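Leucyl-tRNA synthetase subunit alpha (PDB 3O0A) attaches leucine to its cognate tRNA, and its CP1 domain, the part in this crystal, probably removes wrongly attached amino acids from the tRNA by hydrolysis. Local coordinates at residues W150-A153 with D157-I160. Residues are numbered along the deposited sequence; the frame is centred on the assembly and turned at random.
Sequences WEFA and DLPI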
ATOM      1  N   TRP A 150       2.335  -4.237  10.947  1.00 23.14           N
ATOM      2  CA  TRP A 150       1.901  -3.880  12.287  1.00 24.28           C
ATOM      3  C   TRP A 150       2.986  -3.065  12.994  1.00 24.93           C
ATOM      4  O   TRP A 150       2.708  -2.023  13.583  1.00 24.83           O
ATOM      5  CB  TRP A 150       1.603  -5.142  13.094  1.00 25.71           C
ATOM      6  CG  TRP A 150       1.037  -4.854  14.429  1.00 27.65           C
ATOM      7  CD1 TRP A 150      -0.284  -4.780  14.764  1.00 28.84           C
ATOM      8  CD2 TRP A 150       1.772  -4.611  15.637  1.00 29.73           C
ATOM      9  NE1 TRP A 150      -0.418  -4.501  16.103  1.00 30.41           N
ATOM     10  CE2 TRP A 150       0.827  -4.385  16.661  1.00 30.72           C
ATOM     11  CE3 TRP A 150       3.136  -4.550  15.948  1.00 29.08           C
ATOM     12  CZ2 TRP A 150       1.202  -4.117  17.989  1.00 32.64           C
ATOM     13  CZ3 TRP A 150       3.513  -4.279  17.272  1.00 31.26           C
ATOM     14  CH2 TRP A 150       2.545  -4.064  18.269  1.00 32.54           C
ATOM     15  N   GLU A 151       4.219  -3.550  12.904  1.00 25.47           N
ATOM     16  CA  GLU A 151       5.369  -2.902  13.548  1.00 26.86           C
ATOM     17  C   GLU A 151       5.653  -1.522  12.954  1.00 25.55           C
ATOM     18  O   GLU A 151       5.979  -0.577  13.683  1.00 26.72           O
ATOM     19  CB  GLU A 151       6.597  -3.804  13.446  1.00 27.98           C
ATOM     20  CG  GLU A 151       6.486  -5.064  14.301  1.00 31.61           C
ATOM     21  CD  GLU A 151       7.434  -6.176  13.869  1.00 35.06           C
ATOM     22  OE1 GLU A 151       8.053  -6.084  12.783  1.00 34.86           O
ATOM     23  OE2 GLU A 151       7.546  -7.161  14.622  1.00 38.74           O
ATOM     24  N   PHE A 152       5.525  -1.406  11.635  1.00 23.58           N
ATOM     25  CA  PHE A 152       5.651  -0.113  10.979  1.00 21.79           C
ATOM     26  C   PHE A 152       4.557   0.845  11.442  1.00 21.33           C
ATOM     27  O   PHE A 152       4.839   2.007  11.738  1.00 20.86           O
ATOM     28  CB  PHE A 152       5.629  -0.252   9.456  1.00 20.43           C
ATOM     29  CG  PHE A 152       6.065   1.002   8.735  1.00 20.34           C
ATOM     30  CD1 PHE A 152       7.419   1.261   8.523  1.00 20.61           C
ATOM     31  CD2 PHE A 152       5.123   1.925   8.279  1.00 20.40           C
ATOM     32  CE1 PHE A 152       7.828   2.425   7.861  1.00 19.16           C
ATOM     33  CE2 PHE A 152       5.525   3.091   7.615  1.00 20.74           C
ATOM     34  CZ  PHE A 152       6.877   3.333   7.407  1.00 19.20           C
ATOM     35  N   ALA A 153       3.319   0.355  11.511  1.00 21.46           N
ATOM     36  CA  ALA A 153       2.184   1.178  11.936  1.00 22.04           C
ATOM     37  C   ALA A 153       2.335   1.650  13.383  1.00 24.31           C
ATOM     38  O   ALA A 153       1.968   2.777  13.709  1.00 24.41           O
ATOM     39  CB  ALA A 153       0.857   0.429  11.745  1.00 22.42           C
ATOM     40  N   ASP A 157       2.494   5.593  13.913  1.00 26.89           N
ATOM     41  CA  ASP A 157       1.130   6.005  14.296  1.00 28.43           C
ATOM     42  C   ASP A 157       0.099   5.890  13.157  1.00 27.27           C
ATOM     43  O   ASP A 157      -0.700   6.803  12.926  1.00 27.62           O
ATOM     44  CB  ASP A 157       1.150   7.425  14.897  1.00 30.15           C
ATOM     45  CG  ASP A 157      -0.196   7.849  15.475  1.00 33.92           C
ATOM     46  OD1 ASP A 157      -0.932   6.986  16.006  1.00 38.57           O
ATOM     47  OD2 ASP A 157      -0.516   9.058  15.391  1.00 37.21           O
ATOM     48  N   LEU A 158       0.124   4.757  12.454  1.00 25.79           N
ATOM     49  CA  LEU A 158      -0.824   4.485  11.368  1.00 24.71           C
ATOM     50  C   LEU A 158      -1.990   3.588  11.832  1.00 25.17           C
ATOM     51  O   LEU A 158      -1.813   2.775  12.739  1.00 25.42           O
ATOM     52  CB  LEU A 158      -0.082   3.893  10.161  1.00 23.25           C
ATOM     53  CG  LEU A 158       1.014   4.813   9.583  1.00 22.67           C
ATOM     54  CD1 LEU A 158       1.962   4.063   8.666  1.00 20.77           C
ATOM     55  CD2 LEU A 158       0.414   6.032   8.867  1.00 23.27           C
ATOM     56  N   PRO A 159      -3.190   3.765  11.232  1.00 24.77           N
ATOM     57  CA  PRO A 159      -4.395   3.039  11.621  1.00 25.38           C
ATOM     58  C   PRO A 159      -4.307   1.522  11.479  1.00 25.32           C
ATOM     59  O   PRO A 159      -3.677   1.006  10.550  1.00 24.30           O
ATOM     60  CB  PRO A 159      -5.459   3.592  10.669  1.00 24.98           C
ATOM     61  CG  PRO A 159      -4.952   4.912  10.268  1.00 24.08           C
ATOM     62  CD  PRO A 159      -3.483   4.721  10.151  1.00 24.18           C
ATOM     63  N   ILE A 160      -4.945   0.829  12.417  1.00 26.07           N
ATOM     64  CA  ILE A 160      -5.068  -0.616  12.370  1.00 26.33           C
ATOM     65  C   ILE A 160      -6.544  -0.908  12.110  1.00 25.98           C
ATOM     66  O   ILE A 160      -7.417  -0.401  12.817  1.00 26.69           O
ATOM     67  CB  ILE A 160      -4.578  -1.285  13.681  1.00 27.89           C
ATOM     68  CG1 ILE A 160      -3.190  -0.759  14.067  1.00 28.64           C
ATOM     69  CG2 ILE A 160      -4.563  -2.809  13.534  1.00 28.52           C
ATOM     70  CD1 ILE A 160      -2.795  -1.016  15.534  1.00 30.16           C
TER
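Trp150 meets Ile160 through the pyrrole side of its indole: NE1 lies 4.3 Å from Ile160 CD1, with the methyl approaching the ring obliquely. The N-H itself is taken up elsewhere, in a hydrogen bond to the carbonyl of Phe172. Two residues on, Phe152 presents the rim of its ring to Leu158. The methyl CD1 of Leu158 sits near the ring plane and is shared between two ring atoms, 3.8 Å from both CD2 and CE2 of Phe152. With CG of Phe152 anti to the backbone N (chi1 -167°), the ring is carried to where Leu158 CD1 reaches it, and Tyr129 and Tyr156 also pack against it. Ala153 comes closest to the returning chain. Its CB lies 3.9 Å from Leu158 CB and 3.7 Å from Leu158 O, while Phe55 of strand 55-58 touches both side chains. Ala153 O accepts a hydrogen bond from Leu158 N at 3.0 Å, received in the carbonyl plane on a lone pair and nearly straight at the hydrogen (162°). Asp157, the C' residue at positive phi (59°), turns the chain so that Leu158, at C'', folds back over the last turn of helix 147-156. The bond from Leu158 N to Ala153 O is the 6→1 bond of a Schellman motif, and Ala153 with Leu158 forms its apolar contact between C3 and C'', here ending a helix of the leucyl-tRNA synthetase editing domain.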